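PDB 5YYL: major royal jelly protein 1 from Apis mellifera, which is the most abundant protein of royal jelly, probably serves as food for developing larvae, and binds the sterol 24-methylenecholesterol. Local coordinates for residues A[35-38]-A[39-42]; A[80-83]-A[84-88]; A[267-270]-A[271-274]; A[333-337]-A[338-342]. All blocks are in the same frame, centred on the assembly; numbering follows the deposited sequence.

All four contacts are local, each joining neighbours along one continuous piece of a six-bladed beta-propeller. Contacts 1 and 2 form one connected patch. Their centres lie about 14 Å apart. Tyr42 of contact 1 packs on Pro87 and Met80 of contact 2, with Tyr42 CE2 3.5 Å from Pro87 CG, and Phe40 also reaches Met80. Contacts 3 and 4 belong to hairpin loops of two other blades, with centres about 17 Å apart and nearest atoms about 7 Å apart. Contact 4 lies across the chain centre from contacts 1 and 2, its centre about 37 Å from that of contact 1 and about 40 Å from that of contact 2. None of the four includes a residue of the sterol pocket, formed by Pro364, Val366, Ile373 and Ile430.

Contact 1: A[35-38]-A[39-42]; sequences HEWK and FFDY
Trp37 and Phe40 stack face to face where strand 33-37 runs out of its sheet in the beta-propeller. The two residues are three apart in sequence. The Phe40 ring lies over the five-membered ring of Trp37, with centroids 4.0 Å apart and planes at 27°. The overlap is offset. Phe40 CE1 sits over the centre of the indole, 3.4 Å from Trp37 CE2, whereas Trp37 CG lies over the Phe40 ring toward its rim. Both rings leave on the backbone N side of their residues, with chi1 -72° in Trp37, and from there they meet. At the indole edge, near its plane, Phe39 O comes 3.6 Å from Trp37 CD1. The polar end of the indole is settled elsewhere: Trp37 NE1 donates to Pro102 O.

Lys38 and Phe39 separate the pair in sequence. Phe39 points away from the strand, although its CB still touches the Lys38 carbonyl, and its ring meets Tyr61. The Lys38 chain runs out extended, so that NZ reaches Asp396 O. Backbone bonds from Trp37 to Asn399 and Phe400 hold the end of the strand against strand 400-406.

Further out, Phe40 also touches Phe400, Val78, Met80 and Leu104. The aromatic pair therefore joins strand 33-37 to the neighbouring blade of strands 75-81 and 102-106. Beyond it the chain heads for helix 47-56. Here Asp41 OD1 accepts a hydrogen bond from Tyr42 N at 2.6 Å, met on the anti side and 32° out of the carboxylate plane.

Contact 2: A[80-83]-A[84-88]; sequences MLRY and NGVPS. With NAG (2-acetamido-2-deoxy-beta-D-glucopyranose), chain E.
The end of the Arg82 side chain is brought to Val86 by placing CG opposite the backbone N, chi1 -175°, and then bending at chi2 and chi3. The guanidinium thus folds back over the loop that links strands 75-81 and 90-94 of a beta-propeller blade. Arg82 is also the centre of an inverse gamma turn, in which Tyr83 N bonds to Leu81 O at 2.9 Å.

Arg82 NH1 binds two backbone carbonyls of the returning chain. Its bond to Val86 O is 2.7 Å long. That carbonyl is met in its own plane with a C=O...N angle of 153°, although the oxygen is tilted 25° from the guanidinium plane. The second bond, from Arg82 NH1 to Pro87 O at 2.8 Å, is weak. On the other nitrogens, Arg82 NE donates to Val122 O and Arg82 NH2 to Ala113 O and Ile121 O. The buried cation is therefore held by backbone oxygens of three chain segments, which would be expected to stabilise its charge.

Val86 fills the inside of the turn, its CB directed at the preceding strand. Val86 CG1 lies 3.9 Å from Met80 CB. Val86 CG2 comes 3.6 Å from Leu81 O and also approaches Tyr83 N. Gly85, with its positive phi, lets the chain reverse just before it. Tyr83 carries its ring outward to meet Tyr65 edge-to-face.

At the outer bend, Asn84 lies beside the sugar attached at Asn144, with Asn84 CG 3.9 Å from NAG C5.

Contact 3: A[267-270]-A[271-274]; sequences YSPV and ASTS
Ser272 and Pro269 form the close side of this turn. Ser272 OG donates to Pro269 O at 2.7 Å, with the donor tilted 20° from the carbonyl plane. The same hydroxyl lies against the proline ring, 3.4 Å from Pro269 CD. Chi1 of 90° sets Ser272 OG between its backbone N and carbonyl carbon, where it meets both Pro269 O and the ring. Ser272 CB adds a second touch, 3.8 Å from Pro269 CG. A buried hydroxyl thus gains a carbonyl partner and an apolar neighbour together. It also receives a weak bond from Ser274 N at 3.4 Å. Ser268 CB is close too, 3.1 Å from Ser274 O, but the Ser268 hydroxyl finds its partners in Lys309 and Ser306. Ser274 OG likewise bonds to Asn300 N, beyond the turn. Ala271 is the centre of an inverse gamma turn, in which Ser272 N makes a weak bond to Val270 O at 3.1 Å.

The other side is looser. Val270 points away from the following residues and is partly exposed; its side chain touches Glu208 and Ser254.

In the beta-propeller this is the link between two antiparallel strands of one blade. The chain leaves strand 264-269 and enters strand 275-279, paired through Tyr267 and Tyr276. On its other side strand 264-269 pairs with strand 253-258, where the backbones of Ser268 and Ser254 are hydrogen-bonded.

Contact 4: A[333-337]-A[338-342]; sequences HRTLE and RHNIR
Thr335 O is gripped by two donors. Asn340 ND2 reaches it at 2.5 Å on a carbonyl lone pair, with the N-H...O angle close to straight at 171°. The oxygen lies in the amide plane of Asn340. Trp330 NE1 adds a weak bond from strand 326-331. Arg334 CB packs beside the same amide, 3.5 Å from Asn340 ND2, and its side chain crosses that of Asn340 at about a right angle.

These residues lie in the loop between strands 326-331 and 342-346 of a beta-propeller blade. Within it, residues 338-340 make a short 3-10 turn. Asn340 N bonds to Glu337 O at 2.9 Å, coming from above the carbonyl plane.

Glu337 and His339 run side by side, pointing the same way. Glu337 has CG between its backbone N and carbonyl carbon, chi1 38°. From there OE2 takes a weak bond from His339 NE2 at 2.8 Å, at the edge of the imidazole. A second weak bond to Glu337 OE2 comes from Thr335 OG1 at 3.0 Å. The carboxylate could favour a protonated His339. Asn340 OD1 lies over one face of the His339 ring toward its rim, 3.2 Å above its plane.

Contact 1: A[35-38]-A[39-42]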
loop_
_atom_site.group_PDB
_atom_site.type_symbol
_atom_site.label_atom_id
_atom_site.label_comp_id
_atom_site.label_asym_id
_atom_site.label_seq_id
_atom_site.Cartn_x
_atom_site.Cartn_y
_atom_site.Cartn_z
ATOM N N HIS A 35 7.926 -24.799 -18.491
ATOM C CA HIS A 35 9.030 -24.637 -19.449
ATOM C C HIS A 35 9.001 -25.764 -20.455
ATOM O O HIS A 35 8.716 -26.908 -20.110
ATOM C CB HIS A 35 10.389 -24.648 -18.755
ATOM C CG HIS A 35 10.582 -23.524 -17.792
ATOM N ND1 HIS A 35 10.677 -22.209 -18.189
ATOM C CD2 HIS A 35 10.671 -23.515 -16.441
ATOM C CE1 HIS A 35 10.831 -21.441 -17.124
ATOM N NE2 HIS A 35 10.831 -22.210 -16.050
ATOM N N GLU A 36 9.306 -25.421 -21.704
ATOM C CA GLU A 36 9.360 -26.372 -22.799
ATOM C C GLU A 36 10.701 -26.268 -23.477
ATOM O O GLU A 36 11.351 -25.225 -23.433
ATOM C CB GLU A 36 8.293 -26.047 -23.824
ATOM C CG GLU A 36 7.040 -26.876 -23.690
ATOM C CD GLU A 36 5.940 -26.439 -24.649
ATOM O OE1 GLU A 36 6.056 -25.357 -25.264
ATOM O OE2 GLU A 36 4.933 -27.174 -24.764
ATOM N N TRP A 37 11.101 -27.363 -24.108
ATOM C CA TRP A 37 12.282 -27.377 -24.936
ATOM C C TRP A 37 12.067 -28.250 -26.148
ATOM O O TRP A 37 11.419 -29.299 -26.073
ATOM C CB TRP A 37 13.459 -27.925 -24.180
ATOM C CG TRP A 37 14.026 -27.056 -23.142
ATOM C CD1 TRP A 37 15.042 -26.162 -23.283
ATOM C CD2 TRP A 37 13.682 -27.056 -21.759
ATOM N NE1 TRP A 37 15.343 -25.585 -22.073
ATOM C CE2 TRP A 37 14.523 -26.117 -21.117
ATOM C CE3 TRP A 37 12.742 -27.758 -20.993
ATOM C CZ2 TRP A 37 14.451 -25.862 -19.747
ATOM C CZ3 TRP A 37 12.677 -27.505 -19.632
ATOM C CH2 TRP A 37 13.526 -26.565 -19.024
ATOM N N LYS A 38 12.608 -27.783 -27.271
ATOM C CA LYS A 38 12.832 -28.622 -28.439
ATOM C C LYS A 38 14.158 -29.339 -28.229
ATOM O O LYS A 38 14.283 -30.513 -28.554
ATOM C CB LYS A 38 12.852 -27.784 -29.712
ATOM C CG LYS A 38 11.551 -27.042 -29.950
ATOM C CD LYS A 38 11.497 -26.382 -31.322
ATOM C CE LYS A 38 10.067 -26.089 -31.758
ATOM N NZ LYS A 38 9.892 -26.028 -33.243
ATOM N N PHE A 39 15.128 -28.625 -27.674
ATOM C CA PHE A 39 16.404 -29.201 -27.300
ATOM C C PHE A 39 17.101 -28.263 -26.334
ATOM O O PHE A 39 16.821 -27.066 -26.304
ATOM C CB PHE A 39 17.299 -29.415 -28.526
ATOM C CG PHE A 39 17.493 -28.173 -29.358
ATOM C CD1 PHE A 39 18.458 -27.225 -29.011
ATOM C CD2 PHE A 39 16.695 -27.944 -30.479
ATOM C CE1 PHE A 39 18.617 -26.072 -29.756
ATOM C CE2 PHE A 39 16.857 -26.796 -31.234
ATOM C CZ PHE A 39 17.824 -25.859 -30.875
ATOM N N PHE A 40 18.029 -28.807 -25.567
ATOM C CA PHE A 40 18.714 -28.018 -24.574
ATOM C C PHE A 40 19.888 -27.296 -25.188
ATOM O O PHE A 40 20.485 -27.766 -26.151
ATOM C CB PHE A 40 19.144 -28.880 -23.386
ATOM C CG PHE A 40 18.000 -29.270 -22.512
ATOM C CD1 PHE A 40 17.625 -28.455 -21.447
ATOM C CD2 PHE A 40 17.252 -30.418 -22.787
ATOM C CE1 PHE A 40 16.557 -28.799 -20.646
ATOM C CE2 PHE A 40 16.179 -30.759 -21.992
ATOM C CZ PHE A 40 15.832 -29.950 -20.922
ATOM N N ASP A 41 20.181 -26.136 -24.611
ATOM C CA ASP A 41 21.277 -25.277 -25.005
ATOM C C ASP A 41 21.695 -24.541 -23.743
ATOM O O ASP A 41 20.931 -24.499 -22.779
ATOM C CB ASP A 41 20.804 -24.302 -26.088
ATOM C CG ASP A 41 21.953 -23.576 -26.780
ATOM O OD1 ASP A 41 23.125 -23.716 -26.349
ATOM O OD2 ASP A 41 21.673 -22.857 -27.768
ATOM N N TYR A 42 22.899 -23.976 -23.738
ATOM C CA TYR A 42 23.468 -23.378 -22.536
ATOM C C TYR A 42 23.873 -21.904 -22.726
ATOM O O TYR A 42 24.031 -21.428 -23.844
ATOM C CB TYR A 42 24.663 -24.213 -22.068
ATOM C CG TYR A 42 24.330 -25.668 -21.781
ATOM C CD1 TYR A 42 24.328 -26.164 -20.476
ATOM C CD2 TYR A 42 24.018 -26.550 -22.814
ATOM C CE1 TYR A 42 24.022 -27.494 -20.221
ATOM C CE2 TYR A 42 23.703 -27.870 -22.562
ATOM C CZ TYR A 42 23.706 -28.339 -21.272
ATOM O OH TYR A 42 23.399 -29.653 -21.054
#

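Contact 2: A[80-83]-A[84-88]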
loop_
_atom_site.group_PDB
_atom_site.type_symbol
_atom_site.label_atom_id
_atom_site.label_comp_id
_atom_site.label_asym_id
_atom_site.label_seq_id
_atom_site.Cartn_x
_atom_site.Cartn_y
_atom_site.Cartn_z
ATOM N N MET A 80 21.441 -33.031 -16.440
ATOM C CA MET A 80 21.599 -33.661 -17.737
ATOM C C MET A 80 22.463 -34.923 -17.615
ATOM O O MET A 80 23.518 -34.927 -16.930
ATOM C CB MET A 80 22.207 -32.678 -18.731
ATOM C CG MET A 80 21.668 -32.842 -20.145
ATOM S SD MET A 80 19.992 -32.240 -20.463
ATOM C CE MET A 80 19.922 -30.793 -19.403
ATOM N N LEU A 81 21.980 -35.993 -18.257
ATOM C CA LEU A 81 22.740 -37.238 -18.377
ATOM C C LEU A 81 23.984 -36.931 -19.187
ATOM O O LEU A 81 23.882 -36.417 -20.309
ATOM C CB LEU A 81 21.941 -38.327 -19.101
ATOM C CG LEU A 81 20.745 -38.945 -18.379
ATOM C CD1 LEU A 81 20.035 -39.933 -19.281
ATOM C CD2 LEU A 81 21.192 -39.582 -17.081
ATOM N N ARG A 82 25.144 -37.249 -18.620
ATOM C CA ARG A 82 26.430 -36.898 -19.233
ATOM C C ARG A 82 26.804 -37.860 -20.342
ATOM O O ARG A 82 27.546 -38.803 -20.136
ATOM C CB ARG A 82 27.541 -36.841 -18.186
ATOM C CG ARG A 82 28.871 -36.363 -18.729
ATOM C CD ARG A 82 28.913 -34.845 -18.944
ATOM N NE ARG A 82 29.195 -34.201 -17.668
ATOM C CZ ARG A 82 29.661 -32.969 -17.498
ATOM N NH1 ARG A 82 29.903 -32.167 -18.540
ATOM N NH2 ARG A 82 29.875 -32.529 -16.250
ATOM N N TYR A 83 26.262 -37.603 -21.517
ATOM C CA TYR A 83 26.736 -38.230 -22.733
ATOM C C TYR A 83 27.896 -37.404 -23.319
ATOM O O TYR A 83 28.344 -36.427 -22.712
ATOM C CB TYR A 83 25.592 -38.435 -23.731
ATOM C CG TYR A 83 24.720 -39.630 -23.418
ATOM C CD1 TYR A 83 24.628 -40.694 -24.305
ATOM C CD2 TYR A 83 23.986 -39.703 -22.229
ATOM C CE1 TYR A 83 23.832 -41.793 -24.030
ATOM C CE2 TYR A 83 23.190 -40.806 -21.944
ATOM C CZ TYR A 83 23.114 -41.848 -22.854
ATOM O OH TYR A 83 22.337 -42.954 -22.604
ATOM N N ASN A 84 28.420 -37.852 -24.459
ATOM C CA ASN A 84 29.355 -37.067 -25.272
ATOM C C ASN A 84 28.583 -35.880 -25.864
ATOM O O ASN A 84 27.555 -36.064 -26.537
ATOM C CB ASN A 84 30.012 -37.921 -26.375
ATOM C CG ASN A 84 29.000 -38.732 -27.194
ATOM O OD1 ASN A 84 28.394 -39.690 -26.685
ATOM N ND2 ASN A 84 28.812 -38.351 -28.467
ATOM N N GLY A 85 29.069 -34.672 -25.569
ATOM C CA GLY A 85 28.444 -33.432 -26.037
ATOM C C GLY A 85 27.483 -32.773 -25.049
ATOM O O GLY A 85 26.480 -32.155 -25.447
ATOM N N VAL A 86 27.806 -32.893 -23.762
ATOM C CA VAL A 86 26.996 -32.359 -22.684
ATOM C C VAL A 86 27.915 -31.526 -21.797
ATOM O O VAL A 86 28.599 -32.080 -20.939
ATOM C CB VAL A 86 26.302 -33.480 -21.891
ATOM C CG1 VAL A 86 25.579 -32.902 -20.676
ATOM C CG2 VAL A 86 25.322 -34.218 -22.794
ATOM N N PRO A 87 27.938 -30.195 -22.014
ATOM C CA PRO A 87 28.897 -29.305 -21.344
ATOM C C PRO A 87 28.826 -29.332 -19.832
ATOM O O PRO A 87 29.868 -29.435 -19.177
ATOM C CB PRO A 87 28.525 -27.912 -21.867
ATOM C CG PRO A 87 27.179 -28.044 -22.474
ATOM C CD PRO A 87 27.073 -29.453 -22.952
ATOM N N SER A 88 27.612 -29.227 -19.284
ATOM C CA SER A 88 27.408 -29.319 -17.836
ATOM C C SER A 88 26.285 -30.257 -17.501
ATOM O O SER A 88 25.342 -30.417 -18.291
ATOM C CB SER A 88 27.117 -27.954 -17.230
ATOM O OG SER A 88 26.904 -28.069 -15.823
HETATM C C1 NAG E . 29.927 -42.546 -25.619
HETATM C C2 NAG E . 31.336 -43.141 -25.451
HETATM C C3 NAG E . 32.259 -42.634 -26.569
HETATM C C4 NAG E . 31.700 -42.859 -27.975
HETATM C C5 NAG E . 30.256 -42.324 -28.004
HETATM C C6 NAG E . 29.462 -42.607 -29.276
HETATM C C7 NAG E . 32.667 -43.703 -23.433
HETATM C C8 NAG E . 33.274 -43.189 -22.158
HETATM N N2 NAG E . 31.972 -42.818 -24.173
HETATM O O3 NAG E . 33.542 -43.264 -26.483
HETATM O O4 NAG E . 32.597 -42.166 -28.873
HETATM O O5 NAG E . 29.492 -42.895 -26.936
HETATM O O6 NAG E . 29.484 -44.003 -29.579
HETATM O O7 NAG E . 32.813 -44.872 -23.744
#

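Contact 3: A[267-270]-A[271-274]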
loop_
_atom_site.group_PDB
_atom_site.type_symbol
_atom_site.label_atom_id
_atom_site.label_comp_id
_atom_site.label_asym_id
_atom_site.label_seq_id
_atom_site.Cartn_x
_atom_site.Cartn_y
_atom_site.Cartn_z
ATOM N N TYR A 267 8.844 -47.531 -3.683
ATOM C CA TYR A 267 9.710 -47.835 -4.816
ATOM C C TYR A 267 9.099 -48.946 -5.658
ATOM O O TYR A 267 8.064 -49.492 -5.291
ATOM C CB TYR A 267 11.099 -48.269 -4.346
ATOM C CG TYR A 267 11.107 -49.581 -3.595
ATOM C CD1 TYR A 267 11.394 -50.778 -4.243
ATOM C CD2 TYR A 267 10.820 -49.625 -2.225
ATOM C CE1 TYR A 267 11.402 -51.978 -3.542
ATOM C CE2 TYR A 267 10.824 -50.815 -1.517
ATOM C CZ TYR A 267 11.118 -51.983 -2.173
ATOM O OH TYR A 267 11.125 -53.168 -1.472
ATOM N N SER A 268 9.748 -49.273 -6.771
ATOM C CA SER A 268 9.421 -50.465 -7.538
ATOM C C SER A 268 10.510 -50.745 -8.547
ATOM O O SER A 268 11.193 -49.830 -8.975
ATOM C CB SER A 268 8.100 -50.294 -8.266
ATOM O OG SER A 268 8.112 -49.161 -9.104
ATOM N N PRO A 269 10.709 -52.013 -8.920
ATOM C CA PRO A 269 11.631 -52.223 -10.046
ATOM C C PRO A 269 11.032 -51.633 -11.336
ATOM O O PRO A 269 9.794 -51.626 -11.483
ATOM C CB PRO A 269 11.780 -53.753 -10.127
ATOM C CG PRO A 269 11.097 -54.322 -8.929
ATOM C CD PRO A 269 10.182 -53.282 -8.374
ATOM N N VAL A 270 11.896 -51.124 -12.221
ATOM C CA VAL A 270 11.472 -50.488 -13.482
ATOM C C VAL A 270 10.681 -51.478 -14.327
ATOM O O VAL A 270 9.595 -51.169 -14.798
ATOM C CB VAL A 270 12.681 -49.966 -14.306
ATOM C CG1 VAL A 270 12.278 -49.521 -15.715
ATOM C CG2 VAL A 270 13.380 -48.823 -13.574
ATOM N N ALA A 271 11.237 -52.667 -14.501
ATOM C CA ALA A 271 10.501 -53.747 -15.117
ATOM C C ALA A 271 9.682 -54.428 -14.024
ATOM O O ALA A 271 10.057 -55.461 -13.475
ATOM C CB ALA A 271 11.448 -54.720 -15.786
ATOM N N SER A 272 8.537 -53.835 -13.717
ATOM C CA SER A 272 7.584 -54.422 -12.766
ATOM C C SER A 272 6.301 -53.640 -12.870
ATOM O O SER A 272 6.303 -52.519 -13.375
ATOM C CB SER A 272 8.096 -54.372 -11.319
ATOM O OG SER A 272 7.701 -53.177 -10.681
ATOM N N THR A 273 5.210 -54.218 -12.382
ATOM C CA THR A 273 3.931 -53.502 -12.315
ATOM C C THR A 273 3.455 -53.400 -10.867
ATOM O O THR A 273 2.273 -53.250 -10.602
ATOM C CB THR A 273 2.873 -54.145 -13.231
ATOM O OG1 THR A 273 2.516 -55.431 -12.737
ATOM C CG2 THR A 273 3.396 -54.237 -14.673
ATOM N N SER A 274 4.417 -53.447 -9.947
ATOM C CA SER A 274 4.166 -53.518 -8.524
ATOM C C SER A 274 4.473 -52.166 -7.859
ATOM O O SER A 274 5.178 -51.324 -8.447
ATOM C CB SER A 274 5.066 -54.597 -7.931
ATOM O OG SER A 274 4.921 -55.840 -8.611
#

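Contact 4: A[333-337]-A[338-342]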
loop_
_atom_site.group_PDB
_atom_site.type_symbol
_atom_site.label_atom_id
_atom_site.label_comp_id
_atom_site.label_asym_id
_atom_site.label_seq_id
_atom_site.Cartn_x
_atom_site.Cartn_y
_atom_site.Cartn_z
ATOM N N HIS A 333 -3.650 -42.820 3.405
ATOM C CA HIS A 333 -4.736 -43.066 4.360
ATOM C C HIS A 333 -5.622 -44.257 3.966
ATOM O O HIS A 333 -6.154 -44.942 4.840
ATOM C CB HIS A 333 -5.606 -41.816 4.543
ATOM C CG HIS A 333 -4.877 -40.657 5.149
ATOM N ND1 HIS A 333 -4.567 -39.513 4.442
ATOM C CD2 HIS A 333 -4.377 -40.472 6.393
ATOM C CE1 HIS A 333 -3.919 -38.669 5.224
ATOM N NE2 HIS A 333 -3.802 -39.223 6.418
ATOM N N ARG A 334 -5.769 -44.496 2.663
ATOM C CA ARG A 334 -6.540 -45.625 2.161
ATOM C C ARG A 334 -5.667 -46.868 2.100
ATOM O O ARG A 334 -4.447 -46.811 2.311
ATOM C CB ARG A 334 -7.118 -45.353 0.770
ATOM C CG ARG A 334 -7.858 -44.048 0.581
ATOM C CD ARG A 334 -9.359 -44.108 0.750
ATOM N NE ARG A 334 -9.921 -42.824 0.306
ATOM C CZ ARG A 334 -11.209 -42.575 0.050
ATOM N NH1 ARG A 334 -12.139 -43.526 0.198
ATOM N NH2 ARG A 334 -11.568 -41.353 -0.359
ATOM N N THR A 335 -6.315 -47.998 1.829
ATOM C CA THR A 335 -5.646 -49.281 1.736
ATOM C C THR A 335 -5.062 -49.444 0.331
ATOM O O THR A 335 -5.679 -49.038 -0.655
ATOM C CB THR A 335 -6.614 -50.455 2.036
ATOM O OG1 THR A 335 -7.659 -50.496 1.056
ATOM C CG2 THR A 335 -7.226 -50.319 3.431
ATOM N N LEU A 336 -3.881 -50.043 0.253
ATOM C CA LEU A 336 -3.188 -50.190 -0.998
ATOM C C LEU A 336 -3.848 -51.267 -1.830
ATOM O O LEU A 336 -3.557 -52.447 -1.663
ATOM C CB LEU A 336 -1.696 -50.487 -0.741
ATOM C CG LEU A 336 -0.728 -50.398 -1.920
ATOM C CD1 LEU A 336 -0.824 -49.074 -2.675
ATOM C CD2 LEU A 336 0.682 -50.619 -1.410
ATOM N N GLU A 337 -4.755 -50.851 -2.708
ATOM C CA GLU A 337 -5.385 -51.766 -3.661
ATOM C C GLU A 337 -5.939 -51.023 -4.852
ATOM O O GLU A 337 -6.129 -49.818 -4.784
ATOM C CB GLU A 337 -6.484 -52.609 -2.991
ATOM C CG GLU A 337 -7.335 -51.900 -1.943
ATOM C CD GLU A 337 -8.266 -52.849 -1.184
ATOM O OE1 GLU A 337 -7.996 -54.077 -1.111
ATOM O OE2 GLU A 337 -9.274 -52.354 -0.637
ATOM N N ARG A 338 -6.246 -51.776 -5.907
ATOM C CA ARG A 338 -6.738 -51.249 -7.193
ATOM C C ARG A 338 -7.839 -50.199 -7.093
ATOM O O ARG A 338 -7.766 -49.190 -7.782
ATOM C CB ARG A 338 -7.306 -52.373 -8.070
ATOM C CG ARG A 338 -6.371 -53.491 -8.452
ATOM C CD ARG A 338 -5.490 -53.194 -9.640
ATOM N NE ARG A 338 -6.209 -53.195 -10.905
ATOM C CZ ARG A 338 -5.669 -53.479 -12.095
ATOM N NH1 ARG A 338 -4.381 -53.846 -12.226
ATOM N NH2 ARG A 338 -6.454 -53.428 -13.175
ATOM N N HIS A 339 -8.855 -50.431 -6.256
ATOM C CA HIS A 339 -9.996 -49.495 -6.142
ATOM C C HIS A 339 -9.657 -48.140 -5.471
ATOM O O HIS A 339 -10.455 -47.194 -5.536
ATOM C CB HIS A 339 -11.231 -50.173 -5.506
ATOM C CG HIS A 339 -11.244 -50.187 -4.004
ATOM N ND1 HIS A 339 -11.998 -49.299 -3.259
ATOM C CD2 HIS A 339 -10.627 -50.998 -3.111
ATOM C CE1 HIS A 339 -11.826 -49.550 -1.971
ATOM N NE2 HIS A 339 -10.999 -50.576 -1.854
ATOM N N ASN A 340 -8.481 -48.050 -4.852
ATOM C CA ASN A 340 -7.944 -46.780 -4.343
ATOM C C ASN A 340 -6.885 -46.086 -5.231
ATOM O O ASN A 340 -6.431 -44.989 -4.898
ATOM C CB ASN A 340 -7.388 -47.016 -2.937
ATOM C CG ASN A 340 -8.449 -47.455 -1.964
ATOM O OD1 ASN A 340 -9.624 -47.128 -2.129
ATOM N ND2 ASN A 340 -8.046 -48.200 -0.945
ATOM N N ILE A 341 -6.492 -46.730 -6.332
ATOM C CA ILE A 341 -5.581 -46.170 -7.323
ATOM C C ILE A 341 -6.400 -45.509 -8.436
ATOM O O ILE A 341 -7.242 -46.159 -9.054
ATOM C CB ILE A 341 -4.655 -47.270 -7.885
ATOM C CG1 ILE A 341 -3.738 -47.731 -6.761
ATOM C CG2 ILE A 341 -3.845 -46.783 -9.079
ATOM C CD1 ILE A 341 -3.014 -49.027 -7.027
ATOM N N ARG A 342 -6.159 -44.221 -8.683
ATOM C CA ARG A 342 -6.798 -43.511 -9.801
ATOM C C ARG A 342 -5.760 -42.813 -10.669
ATOM O O ARG A 342 -4.680 -42.442 -10.182
ATOM C CB ARG A 342 -7.864 -42.500 -9.301
ATOM C CG ARG A 342 -8.987 -43.084 -8.421
ATOM C CD ARG A 342 -10.189 -43.696 -9.170
ATOM N NE ARG A 342 -10.905 -44.714 -8.386
ATOM C CZ ARG A 342 -12.087 -44.539 -7.791
#